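Local coordinates for extracellular invertase (Aspergillus kawachii, PDB 5XH8), which probably hydrolyses sucrose and related beta-fructofuranosides and transfers fructosyl groups to sugars, forming fructooligosaccharides such as 1-kestose, at residues I39-H45 / S344-L348; L79-V85 / G145-T149; W234-W239 / E392-W397; E520-L526 / A555-L561. Numbering follows the deposited sequence.

Contact 1: residues I39-H45 / S344-L348; sequences IGDPCLH and SYVWL
Residues 39-45 and 344-348 are largely extended and run nearly antiparallel, at 163° with axes 6.6 Å apart at closest approach, yet their backbones exchange no hydrogen bonds; side chains, packed on one another and on backbone carbonyls, join them. The register is set by Asp41 and Trp347, whose CA atoms lie 6.0 Å apart. Ile39 presents its carbonyl to the edge of the Trp347 indole, and Trp347 NE1 donates to Ile39 O at 2.9 Å. Trp347 reaches this acceptor with chi1 t (179°) and chi2 44°. Gly40 O lies over one face of the same indole, 3.4 Å from Trp347 CD1. Asp41 (chi1 m) has its CA-to-CB bond pointing away, but OD1 stands over an indole face, 4.0 Å from Trp347 CE3, while OD2 hydrogen-bonds a bound glycerol. Pro42 wedges inward: CD is 3.7 Å from Trp347 CB, and CG 3.3 Å from Tyr345 O. After Leu44, in left-handed backbone conformation (phi 71°), His45 turns back, with its ring centroid 5.2 Å from that of Tyr345 and the planes oblique at 57°; its NE2 bonds Ala322 O. Strands of the first and last blades thus meet beside the axial pocket of a family 32 five-bladed beta-propeller.

Contact 2: residues L79-V85 / G145-T149; sequences LNQGNQV and GSNFT
Val85 (chi1 m) spreads over the 145-149 loop: CG1 sits 3.2 Å from Ser146 O and 3.6 Å from Gly145 O, while CG2 packs 3.7 Å from Phe148 CD1. Its backbone makes the firmest link, Phe148 N donating to Val85 O at 2.8 Å and 164°. Around that bond the two loops come close, the CA atoms of Val85 and Asn147 being 4.3 Å apart, with CA-H...O contacts from Val85 CA to Ser146 O (3.3 Å) and from Asn147 CA to Val85 O (3.5 Å). Upstream, positive phi at Asn80, Gln81 and Gly82 coils the chain tightly; Gly82 N bonds Leu79 O at 2.9 Å and Asn83 N bonds Asn80 O at 3.0 Å. Leu79 (m, t) brings CD1 to 3.6 Å from Gly145 O and CD2 to 3.6 Å from Ser146 OG. Among the bridging waters, one accepts from Asn80 N at 2.9 Å and is hydrogen-bonded to Ser146 OG at 2.7 Å. Phe148 (chi1 -81°) and Val85 also rest on Leu44 of strand 37-47. The passage from the outer strand of the first blade to the second blade is thereby fastened to the loop before that blade's outer strand 149-150, an inter-blade seam of the beta-propeller.

Contact 3: residues W234-W239 / E392-W397; sequences WGNGTW and ESGASW
Trp239 has the most surface covered. With chi1 m (-60°) and chi2 101° it points its indole into the 392-397 loop, where NE1 donates to Glu392 OE1 at 3.0 Å. Ala395 CB makes a CH-pi contact 3.9 Å from the centroid of the five-membered ring, and Trp397 directs its edge at the Trp239 face, six-membered ring centroids 4.9 Å apart and planes at 77°. Gly394, phi/psi 64/37, lies flat against Gly235, their CA atoms 3.9 Å apart; a CB on either glycine would clash. Gly235 belongs to a type II' turn closed by Gly237 N to Trp234 O at 3.2 Å. The contact ties a loop of the propeller domain to the segment following helix 388-391, next to the C-terminal beta-sandwich, whose Arg525 forms a salt bridge with Glu392 OE2. Trp234, chi1 t and chi2 -118°, swings NE1 onto Ala395 O at 2.9 Å. A water accepts a hydrogen bond from Trp239 N at 2.8 Å and lies 2.8 Å from Gly394 O.

Contact 4: residues E520-L526 / A555-L561; sequences EAGKLRL and ANGRFAL
A classic beta bulge shapes one side: Arg558 and Phe559 both face Ala555, with Arg558 N bonding Ala555 O at 3.0 Å and Ala555 N bonding Phe559 O at 3.1 Å, round a tight turn where Asn556 and Gly557 have positive phi. From the bulge Arg558 (chi1 p, then extended) sends NH2 across to Arg525 O at 2.8 Å, the one hydrogen bond between the segments; its NH1 forms a salt bridge with Glu538. Strands 520-523 and 559-561 run at 167°, axes 7.7 Å apart, and belong to the two facing sheets of the C-terminal beta-sandwich of family 32, so they meet through side chains. Gly522 CA lies 6.6 Å from Leu561 CA, and Leu524 CA 7.0 Å from Phe559 CA. Gly522 suits the close approach: a CB there would lie only 3.0 Å from Phe559 CE2. Phe559 (t, -89°) sets CE2 3.7 Å from Gly522 O, and 3.4 Å from Lys523 O at the ring edge. Leu524 (t, p) fills the interlayer space, CD2 3.6 Å from Ala555 CB and CB 4.0 Å from Phe559 CD2. Leu561 (t, p) lays CD2 3.8 Å from Gly522 N and CD1 4.1 Å from Glu520 CB.

Overall arrangement
Contact 1 lies deepest, its centre about 8 Å from that of the chain, and its Asp41 hydrogen-bonds a glycerol, consistent with this being the active-site pocket. Contact 2, nested along the chain within the loop that contact 1 closes, touches it from outside: Leu44 CD1 is 3.9 Å from Val85 CG2. Contacts 3 and 4 lie across the chain's centre from contact 2, their own centres 14 Å apart, and meet directly: Glu392 OE2 and Arg525 NH1 form a 2.9 Å salt bridge, while Trp239 and Lys523 make a cation-pi pair. Contact 4 comes within about 6 Å of contact 1, nearest atoms, without touching; Glu520 OE1 bonds the backbone of Phe316, a sodium-site residue.

Contact 1: residues I39-H45 / S344-L348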
loop_
_atom_site.group_PDB
_atom_site.type_symbol
_atom_site.label_atom_id
_atom_site.label_comp_id
_atom_site.label_asym_id
_atom_site.label_seq_id
_atom_site.Cartn_x
_atom_site.Cartn_y
_atom_site.Cartn_z
ATOM N N ILE A 39 16.969 14.259 18.901
ATOM C CA ILE A 39 15.844 14.900 18.297
ATOM C C ILE A 39 16.101 15.066 16.819
ATOM O O ILE A 39 17.212 15.481 16.391
ATOM C CB ILE A 39 15.472 16.236 19.004
ATOM C CG1 ILE A 39 14.135 16.768 18.440
ATOM C CG2 ILE A 39 16.602 17.276 18.900
ATOM C CD1 ILE A 39 13.567 17.976 19.152
ATOM N N GLY A 40 15.056 14.752 16.041
ATOM C CA GLY A 40 15.049 14.936 14.602
ATOM C C GLY A 40 14.035 16.012 14.218
ATOM O O GLY A 40 13.771 16.913 14.995
ATOM N N ASP A 41 13.459 15.878 13.023
ATOM C CA ASP A 41 12.537 16.878 12.444
ATOM C C ASP A 41 11.411 17.180 13.427
ATOM O O ASP A 41 10.797 16.230 13.954
ATOM C CB ASP A 41 11.836 16.348 11.187
ATOM C CG ASP A 41 12.771 15.982 10.058
ATOM O OD1 ASP A 41 13.982 15.814 10.292
ATOM O OD2 ASP A 41 12.261 15.818 8.916
ATOM N N PRO A 42 11.109 18.470 13.668
ATOM C CA PRO A 42 9.866 18.744 14.357
ATOM C C PRO A 42 8.684 18.401 13.419
ATOM O O PRO A 42 8.852 18.378 12.207
ATOM C CB PRO A 42 9.948 20.240 14.644
ATOM C CG PRO A 42 10.756 20.773 13.501
ATOM C CD PRO A 42 11.776 19.710 13.227
ATOM N N CYS A 43 7.534 18.082 13.998
ATOM C CA CYS A 43 6.321 17.775 13.234
ATOM C C CYS A 43 5.178 17.661 14.225
ATOM O O CYS A 43 5.351 17.944 15.419
ATOM C CB CYS A 43 6.484 16.473 12.405
ATOM S SG CYS A 43 6.943 15.018 13.361
ATOM N N LEU A 44 3.991 17.332 13.724
ATOM C CA LEU A 44 2.848 16.946 14.551
ATOM C C LEU A 44 2.213 18.091 15.374
ATOM O O LEU A 44 1.204 17.849 16.048
ATOM C CB LEU A 44 3.227 15.736 15.454
ATOM C CG LEU A 44 2.229 15.129 16.458
ATOM C CD1 LEU A 44 2.292 13.611 16.484
ATOM C CD2 LEU A 44 2.440 15.680 17.852
ATOM N N HIS A 45 2.714 19.326 15.258
ATOM C CA HIS A 45 2.244 20.426 16.107
ATOM C C HIS A 45 0.728 20.664 15.939
ATOM O O HIS A 45 0.210 20.568 14.826
ATOM C CB HIS A 45 2.892 21.781 15.769
ATOM C CG HIS A 45 4.376 21.785 15.616
ATOM N ND1 HIS A 45 5.226 21.080 16.444
ATOM C CD2 HIS A 45 5.170 22.498 14.786
ATOM C CE1 HIS A 45 6.477 21.301 16.089
ATOM N NE2 HIS A 45 6.471 22.178 15.097
ATOM N N SER A 344 6.826 28.754 13.772
ATOM C CA SER A 344 7.734 27.774 13.177
ATOM C C SER A 344 8.912 27.424 14.112
ATOM O O SER A 344 9.579 28.324 14.673
ATOM C CB SER A 344 8.316 28.326 11.882
ATOM O OG SER A 344 9.004 27.315 11.180
ATOM N N TYR A 345 9.134 26.118 14.283
ATOM C CA TYR A 345 10.310 25.566 14.944
ATOM C C TYR A 345 11.233 24.983 13.898
ATOM O O TYR A 345 10.893 24.016 13.203
ATOM C CB TYR A 345 9.934 24.454 15.936
ATOM C CG TYR A 345 9.131 24.899 17.116
ATOM C CD1 TYR A 345 7.745 25.048 17.023
ATOM C CD2 TYR A 345 9.733 25.152 18.338
ATOM C CE1 TYR A 345 6.994 25.468 18.108
ATOM C CE2 TYR A 345 9.002 25.556 19.434
ATOM C CZ TYR A 345 7.629 25.723 19.321
ATOM O OH TYR A 345 6.884 26.129 20.395
ATOM N N VAL A 346 12.417 25.557 13.803
ATOM C CA VAL A 346 13.495 25.034 12.981
ATOM C C VAL A 346 14.291 23.983 13.767
ATOM O O VAL A 346 14.506 24.144 14.954
ATOM C CB VAL A 346 14.439 26.180 12.575
ATOM C CG1 VAL A 346 15.640 25.671 11.767
ATOM C CG2 VAL A 346 13.672 27.222 11.771
ATOM N N TRP A 347 14.730 22.928 13.090
ATOM C CA TRP A 347 15.577 21.905 13.697
ATOM C C TRP A 347 17.033 22.332 13.578
ATOM O O TRP A 347 17.451 22.774 12.514
ATOM C CB TRP A 347 15.406 20.578 12.952
ATOM C CG TRP A 347 16.213 19.392 13.395
ATOM C CD1 TRP A 347 16.435 18.978 14.665
ATOM C CD2 TRP A 347 16.858 18.439 12.542
ATOM N NE1 TRP A 347 17.176 17.830 14.663
ATOM C CE2 TRP A 347 17.456 17.476 13.372
ATOM C CE3 TRP A 347 16.993 18.309 11.152
ATOM C CZ2 TRP A 347 18.174 16.392 12.867
ATOM C CZ3 TRP A 347 17.713 17.237 10.649
ATOM C CH2 TRP A 347 18.294 16.292 11.500
ATOM N N LEU A 348 17.796 22.145 14.650
ATOM C CA LEU A 348 19.257 22.273 14.614
ATOM C C LEU A 348 19.837 20.897 14.886
ATOM O O LEU A 348 19.909 20.448 16.043
ATOM C CB LEU A 348 19.745 23.289 15.654
ATOM C CG LEU A 348 21.245 23.676 15.585
ATOM C CD1 LEU A 348 21.514 24.438 14.303
ATOM C CD2 LEU A 348 21.689 24.500 16.806
#

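Contact 2: residues L79-V85 / G145-T149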
loop_
_atom_site.group_PDB
_atom_site.type_symbol
_atom_site.label_atom_id
_atom_site.label_comp_id
_atom_site.label_asym_id
_atom_site.label_seq_id
_atom_site.Cartn_x
_atom_site.Cartn_y
_atom_site.Cartn_z
ATOM N N LEU A 79 4.843 15.108 27.349
ATOM C CA LEU A 79 3.859 14.043 27.339
ATOM C C LEU A 79 4.614 12.744 27.461
ATOM O O LEU A 79 5.697 12.611 26.893
ATOM C CB LEU A 79 2.989 14.100 26.079
ATOM C CG LEU A 79 2.151 15.382 25.992
ATOM C CD1 LEU A 79 1.591 15.600 24.590
ATOM C CD2 LEU A 79 1.026 15.424 27.025
ATOM N N ASN A 80 4.066 11.796 28.225
ATOM C CA ASN A 80 4.681 10.461 28.424
ATOM C C ASN A 80 6.093 10.463 28.917
ATOM O O ASN A 80 6.851 9.552 28.560
ATOM C CB ASN A 80 4.769 9.669 27.119
ATOM C CG ASN A 80 3.476 9.580 26.407
ATOM O OD1 ASN A 80 3.426 9.727 25.193
ATOM N ND2 ASN A 80 2.424 9.323 27.140
ATOM N N GLN A 81 6.474 11.483 29.671
ATOM C CA GLN A 81 7.849 11.626 30.125
ATOM C C GLN A 81 8.850 11.564 28.969
ATOM O O GLN A 81 9.981 11.103 29.151
ATOM C CB GLN A 81 8.174 10.555 31.180
ATOM C CG GLN A 81 7.092 10.349 32.236
ATOM C CD GLN A 81 7.425 9.178 33.138
ATOM O OE1 GLN A 81 6.842 8.097 33.015
ATOM N NE2 GLN A 81 8.403 9.371 34.017
ATOM N N GLY A 82 8.410 12.029 27.787
ATOM C CA GLY A 82 9.236 12.113 26.621
ATOM C C GLY A 82 9.149 10.929 25.698
ATOM O O GLY A 82 9.647 11.023 24.600
ATOM N N ASN A 83 8.525 9.836 26.128
ATOM C CA ASN A 83 8.357 8.644 25.296
ATOM C C ASN A 83 7.373 8.931 24.150
ATOM O O ASN A 83 6.453 9.747 24.286
ATOM C CB ASN A 83 7.887 7.437 26.113
ATOM C CG ASN A 83 8.886 7.039 27.193
ATOM O OD1 ASN A 83 8.544 6.923 28.364
ATOM N ND2 ASN A 83 10.118 6.892 26.817
ATOM N N GLN A 84 7.622 8.263 23.027
ATOM C CA GLN A 84 7.012 8.610 21.752
ATOM C C GLN A 84 5.493 8.387 21.817
ATOM O O GLN A 84 5.019 7.470 22.500
ATOM C CB GLN A 84 7.640 7.784 20.620
ATOM C CG GLN A 84 9.069 8.187 20.233
ATOM C CD GLN A 84 10.167 7.510 21.048
ATOM O OE1 GLN A 84 9.923 7.044 22.139
ATOM N NE2 GLN A 84 11.403 7.494 20.520
ATOM N N VAL A 85 4.749 9.250 21.140
ATOM C CA VAL A 85 3.288 9.133 21.042
ATOM C C VAL A 85 2.863 8.177 19.925
ATOM O O VAL A 85 1.680 7.810 19.817
ATOM C CB VAL A 85 2.630 10.528 20.873
ATOM C CG1 VAL A 85 3.146 11.466 21.942
ATOM C CG2 VAL A 85 2.883 11.138 19.486
ATOM N N GLY A 145 -3.467 13.645 23.341
ATOM C CA GLY A 145 -2.225 13.795 22.611
ATOM C C GLY A 145 -1.019 13.011 23.079
ATOM O O GLY A 145 0.046 13.132 22.490
ATOM N N SER A 146 -1.180 12.193 24.108
ATOM C CA SER A 146 -0.119 11.315 24.586
ATOM C C SER A 146 0.115 10.092 23.703
ATOM O O SER A 146 1.244 9.600 23.639
ATOM C CB SER A 146 -0.385 10.889 26.021
ATOM O OG SER A 146 -0.185 11.992 26.890
ATOM N N ASN A 147 -0.929 9.598 23.047
ATOM C CA ASN A 147 -0.822 8.462 22.126
ATOM C C ASN A 147 -1.656 8.734 20.892
ATOM O O ASN A 147 -2.819 9.077 20.997
ATOM C CB ASN A 147 -1.311 7.160 22.769
ATOM C CG ASN A 147 -0.440 6.732 23.910
ATOM O OD1 ASN A 147 0.582 6.120 23.691
ATOM N ND2 ASN A 147 -0.810 7.101 25.142
ATOM N N PHE A 148 -1.039 8.593 19.728
ATOM C CA PHE A 148 -1.753 8.583 18.477
ATOM C C PHE A 148 -1.932 7.123 18.034
ATOM O O PHE A 148 -0.990 6.477 17.641
ATOM C CB PHE A 148 -1.029 9.446 17.440
ATOM C CG PHE A 148 -1.331 10.908 17.598
ATOM C CD1 PHE A 148 -0.708 11.654 18.603
ATOM C CD2 PHE A 148 -2.293 11.516 16.814
ATOM C CE1 PHE A 148 -1.021 12.992 18.794
ATOM C CE2 PHE A 148 -2.604 12.853 16.983
ATOM C CZ PHE A 148 -1.961 13.597 17.975
ATOM N N THR A 149 -3.161 6.629 18.149
ATOM C CA THR A 149 -3.516 5.272 17.791
ATOM C C THR A 149 -3.670 5.172 16.289
ATOM O O THR A 149 -4.497 5.862 15.681
ATOM C CB THR A 149 -4.861 4.884 18.422
ATOM O OG1 THR A 149 -4.859 5.302 19.784
ATOM C CG2 THR A 149 -5.099 3.351 18.328
HETATM O O HOH W 1 1.356 12.230 29.035
HETATM O O HOH W 2 2.469 5.505 21.829
HETATM O O HOH W 3 0.462 5.017 19.119
#

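Contact 3: residues W234-W239 / E392-W397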
loop_
_atom_site.group_PDB
_atom_site.type_symbol
_atom_site.label_atom_id
_atom_site.label_comp_id
_atom_site.label_asym_id
_atom_site.label_seq_id
_atom_site.Cartn_x
_atom_site.Cartn_y
_atom_site.Cartn_z
ATOM N N TRP A 234 16.789 30.087 -7.238
ATOM C CA TRP A 234 16.151 31.405 -7.264
ATOM C C TRP A 234 17.223 32.454 -7.592
ATOM O O TRP A 234 18.295 32.489 -6.942
ATOM C CB TRP A 234 15.520 31.726 -5.918
ATOM C CG TRP A 234 14.772 33.002 -5.884
ATOM C CD1 TRP A 234 15.045 34.089 -5.104
ATOM C CD2 TRP A 234 13.639 33.346 -6.679
ATOM N NE1 TRP A 234 14.141 35.089 -5.352
ATOM C CE2 TRP A 234 13.260 34.662 -6.314
ATOM C CE3 TRP A 234 12.891 32.668 -7.654
ATOM C CZ2 TRP A 234 12.162 35.323 -6.898
ATOM C CZ3 TRP A 234 11.794 33.316 -8.233
ATOM C CH2 TRP A 234 11.442 34.635 -7.850
ATOM N N GLY A 235 16.935 33.289 -8.599
ATOM C CA GLY A 235 17.914 34.279 -9.088
ATOM C C GLY A 235 19.170 33.579 -9.579
ATOM O O GLY A 235 19.092 32.665 -10.384
ATOM N N ASN A 236 20.321 33.977 -9.064
ATOM C CA ASN A 236 21.603 33.348 -9.422
ATOM C C ASN A 236 22.252 32.569 -8.270
ATOM O O ASN A 236 23.467 32.336 -8.298
ATOM C CB ASN A 236 22.576 34.424 -9.905
ATOM C CG ASN A 236 22.906 35.446 -8.826
ATOM O OD1 ASN A 236 22.481 35.328 -7.666
ATOM N ND2 ASN A 236 23.656 36.460 -9.205
ATOM N N GLY A 237 21.466 32.179 -7.262
ATOM C CA GLY A 237 21.989 31.366 -6.157
ATOM C C GLY A 237 22.511 32.170 -4.989
ATOM O O GLY A 237 23.079 31.604 -4.067
ATOM N N THR A 238 22.304 33.487 -5.010
ATOM C CA THR A 238 22.870 34.364 -3.992
ATOM C C THR A 238 22.027 34.368 -2.739
ATOM O O THR A 238 22.561 34.255 -1.650
ATOM C CB THR A 238 22.992 35.826 -4.506
ATOM O OG1 THR A 238 23.725 35.838 -5.730
ATOM C CG2 THR A 238 23.700 36.709 -3.508
ATOM N N TRP A 239 20.719 34.543 -2.890
ATOM C CA TRP A 239 19.848 34.896 -1.762
ATOM C C TRP A 239 19.029 33.740 -1.132
ATOM O O TRP A 239 18.529 33.880 -0.020
ATOM C CB TRP A 239 18.904 36.033 -2.193
ATOM C CG TRP A 239 19.666 37.284 -2.611
ATOM C CD1 TRP A 239 19.934 37.701 -3.893
ATOM C CD2 TRP A 239 20.291 38.248 -1.737
ATOM N NE1 TRP A 239 20.673 38.872 -3.864
ATOM C CE2 TRP A 239 20.906 39.226 -2.562
ATOM C CE3 TRP A 239 20.391 38.376 -0.343
ATOM C CZ2 TRP A 239 21.609 40.314 -2.036
ATOM C CZ3 TRP A 239 21.089 39.468 0.181
ATOM C CH2 TRP A 239 21.691 40.417 -0.667
ATOM N N GLU A 392 17.141 45.079 -6.943
ATOM C CA GLU A 392 17.715 43.824 -7.417
ATOM C C GLU A 392 16.621 42.756 -7.405
ATOM O O GLU A 392 15.796 42.727 -6.490
ATOM C CB GLU A 392 18.883 43.412 -6.527
ATOM C CG GLU A 392 19.621 42.168 -6.979
ATOM C CD GLU A 392 20.915 41.961 -6.223
ATOM O OE1 GLU A 392 21.359 40.802 -6.113
ATOM O OE2 GLU A 392 21.500 42.945 -5.725
ATOM N N SER A 393 16.571 41.943 -8.456
ATOM C CA SER A 393 15.546 40.909 -8.589
ATOM C C SER A 393 16.165 39.544 -8.239
ATOM O O SER A 393 17.376 39.412 -8.107
ATOM C CB SER A 393 14.999 40.907 -10.008
ATOM O OG SER A 393 16.037 40.556 -10.888
ATOM N N GLY A 394 15.325 38.531 -8.088
ATOM C CA GLY A 394 15.795 37.204 -7.688
ATOM C C GLY A 394 16.401 37.232 -6.296
ATOM O O GLY A 394 17.381 36.539 -6.036
ATOM N N ALA A 395 15.805 38.040 -5.418
ATOM C CA ALA A 395 16.322 38.280 -4.086
ATOM C C ALA A 395 15.236 37.956 -3.065
ATOM O O ALA A 395 14.259 37.289 -3.398
ATOM C CB ALA A 395 16.799 39.724 -3.974
ATOM N N SER A 396 15.394 38.438 -1.835
ATOM C CA SER A 396 14.496 38.090 -0.713
ATOM C C SER A 396 13.510 39.156 -0.338
ATOM O O SER A 396 12.982 39.152 0.782
ATOM C CB SER A 396 15.339 37.743 0.513
ATOM O OG SER A 396 16.358 36.845 0.125
ATOM N N TRP A 397 13.233 40.060 -1.276
ATOM C CA TRP A 397 12.291 41.144 -1.036
ATOM C C TRP A 397 11.692 41.599 -2.360
ATOM O O TRP A 397 12.202 41.253 -3.426
ATOM C CB TRP A 397 13.012 42.312 -0.359
ATOM C CG TRP A 397 14.180 42.799 -1.171
ATOM C CD1 TRP A 397 14.153 43.762 -2.156
ATOM C CD2 TRP A 397 15.539 42.332 -1.104
ATOM N NE1 TRP A 397 15.407 43.925 -2.687
ATOM C CE2 TRP A 397 16.281 43.070 -2.064
ATOM C CE3 TRP A 397 16.215 41.397 -0.300
ATOM C CZ2 TRP A 397 17.660 42.883 -2.265
ATOM C CZ3 TRP A 397 17.583 41.189 -0.515
ATOM C CH2 TRP A 397 18.293 41.939 -1.491
HETATM O O HOH W 4 19.207 34.573 -5.231
HETATM O O HOH W 5 18.296 36.086 1.751
#

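Contact 4: residues E520-L526 / A555-L561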
loop_
_atom_site.group_PDB
_atom_site.type_symbol
_atom_site.label_atom_id
_atom_site.label_comp_id
_atom_site.label_asym_id
_atom_site.label_seq_id
_atom_site.Cartn_x
_atom_site.Cartn_y
_atom_site.Cartn_z
ATOM N N GLU A 520 30.193 29.883 9.926
ATOM C CA GLU A 520 28.792 29.919 9.516
ATOM C C GLU A 520 28.599 31.305 8.943
ATOM O O GLU A 520 29.232 32.265 9.416
ATOM C CB GLU A 520 27.851 29.706 10.713
ATOM C CG GLU A 520 27.971 28.331 11.397
ATOM C CD GLU A 520 26.940 27.276 10.957
ATOM O OE1 GLU A 520 26.297 27.438 9.903
ATOM O OE2 GLU A 520 26.805 26.247 11.661
ATOM N N ALA A 521 27.728 31.417 7.947
ATOM C CA ALA A 521 27.476 32.693 7.283
ATOM C C ALA A 521 26.074 32.758 6.737
ATOM O O ALA A 521 25.539 31.740 6.280
ATOM C CB ALA A 521 28.472 32.883 6.137
ATOM N N GLY A 522 25.489 33.955 6.769
ATOM C CA GLY A 522 24.294 34.265 5.997
ATOM C C GLY A 522 24.263 35.677 5.414
ATOM O O GLY A 522 24.782 36.607 6.015
ATOM N N LYS A 523 23.645 35.817 4.242
ATOM C CA LYS A 523 23.489 37.106 3.546
ATOM C C LYS A 523 22.466 37.992 4.233
ATOM O O LYS A 523 21.372 37.529 4.597
ATOM C CB LYS A 523 22.995 36.908 2.114
ATOM C CG LYS A 523 23.938 36.132 1.220
ATOM C CD LYS A 523 25.073 36.993 0.702
ATOM C CE LYS A 523 24.582 38.074 -0.252
ATOM N NZ LYS A 523 25.717 38.509 -1.110
ATOM N N LEU A 524 22.825 39.268 4.394
ATOM C CA LEU A 524 21.905 40.278 4.892
ATOM C C LEU A 524 22.238 41.611 4.208
ATOM O O LEU A 524 23.339 42.111 4.376
ATOM C CB LEU A 524 22.044 40.435 6.403
ATOM C CG LEU A 524 21.204 41.561 7.019
ATOM C CD1 LEU A 524 19.706 41.317 6.845
ATOM C CD2 LEU A 524 21.565 41.729 8.480
ATOM N N ARG A 525 21.302 42.150 3.426
ATOM C CA ARG A 525 21.469 43.462 2.812
ATOM C C ARG A 525 20.916 44.519 3.744
ATOM O O ARG A 525 19.789 44.411 4.231
ATOM C CB ARG A 525 20.757 43.570 1.470
ATOM C CG ARG A 525 20.721 45.003 0.920
ATOM C CD ARG A 525 20.539 45.036 -0.575
ATOM N NE ARG A 525 21.687 44.430 -1.226
ATOM C CZ ARG A 525 21.730 44.057 -2.496
ATOM N NH1 ARG A 525 20.696 44.251 -3.315
ATOM N NH2 ARG A 525 22.831 43.493 -2.962
ATOM N N LEU A 526 21.740 45.534 3.983
ATOM C CA LEU A 526 21.352 46.765 4.668
ATOM C C LEU A 526 21.167 47.775 3.535
ATOM O O LEU A 526 22.120 48.085 2.811
ATOM C CB LEU A 526 22.474 47.197 5.633
ATOM C CG LEU A 526 22.757 46.180 6.759
ATOM C CD1 LEU A 526 23.968 46.548 7.612
ATOM C CD2 LEU A 526 21.518 46.029 7.639
ATOM N N ALA A 555 18.654 39.464 13.018
ATOM C CA ALA A 555 18.870 40.854 12.550
ATOM C C ALA A 555 17.644 41.431 11.856
ATOM O O ALA A 555 17.050 40.792 10.957
ATOM C CB ALA A 555 20.086 40.947 11.644
ATOM N N ASN A 556 17.220 42.604 12.337
ATOM C CA ASN A 556 16.320 43.491 11.603
ATOM C C ASN A 556 14.951 42.866 11.353
ATOM O O ASN A 556 14.270 43.219 10.385
ATOM C CB ASN A 556 16.991 43.936 10.290
ATOM C CG ASN A 556 18.169 44.881 10.530
ATOM O OD1 ASN A 556 18.116 46.049 10.149
ATOM N ND2 ASN A 556 19.236 44.381 11.134
ATOM N N GLY A 557 14.557 41.931 12.232
ATOM C CA GLY A 557 13.301 41.189 12.118
ATOM C C GLY A 557 13.108 40.395 10.844
ATOM O O GLY A 557 11.967 40.053 10.518
ATOM N N ARG A 558 14.199 40.115 10.124
ATOM C CA ARG A 558 14.143 39.411 8.838
ATOM C C ARG A 558 15.317 38.468 8.567
ATOM O O ARG A 558 15.477 38.002 7.458
ATOM C CB ARG A 558 14.037 40.430 7.689
ATOM C CG ARG A 558 15.259 41.314 7.487
ATOM C CD ARG A 558 14.894 42.562 6.677
ATOM N NE ARG A 558 16.074 43.235 6.118
ATOM C CZ ARG A 558 16.432 44.510 6.321
ATOM N NH1 ARG A 558 15.718 45.329 7.101
ATOM N NH2 ARG A 558 17.531 44.973 5.727
ATOM N N PHE A 559 16.127 38.177 9.572
ATOM C CA PHE A 559 17.331 37.391 9.381
ATOM C C PHE A 559 17.514 36.502 10.584
ATOM O O PHE A 559 17.333 36.957 11.708
ATOM C CB PHE A 559 18.541 38.289 9.250
ATOM C CG PHE A 559 19.831 37.554 9.137
ATOM C CD1 PHE A 559 20.556 37.210 10.278
ATOM C CD2 PHE A 559 20.327 37.204 7.906
ATOM C CE1 PHE A 559 21.755 36.526 10.174
ATOM C CE2 PHE A 559 21.525 36.527 7.792
ATOM C CZ PHE A 559 22.249 36.201 8.929
ATOM N N ALA A 560 17.868 35.240 10.332
ATOM C CA ALA A 560 18.260 34.308 11.398
ATOM C C ALA A 560 19.366 33.381 10.948
ATOM O O ALA A 560 19.306 32.833 9.852
ATOM C CB ALA A 560 17.062 33.497 11.894
ATOM N N LEU A 561 20.359 33.202 11.822
ATOM C CA LEU A 561 21.493 32.309 11.597
ATOM C C LEU A 561 21.834 31.625 12.929
ATOM O O LEU A 561 22.142 32.313 13.919
ATOM C CB LEU A 561 22.699 33.091 11.111
ATOM C CG LEU A 561 24.061 32.377 11.021
ATOM C CD1 LEU A 561 24.025 31.171 10.128
ATOM C CD2 LEU A 561 25.108 33.335 10.482
#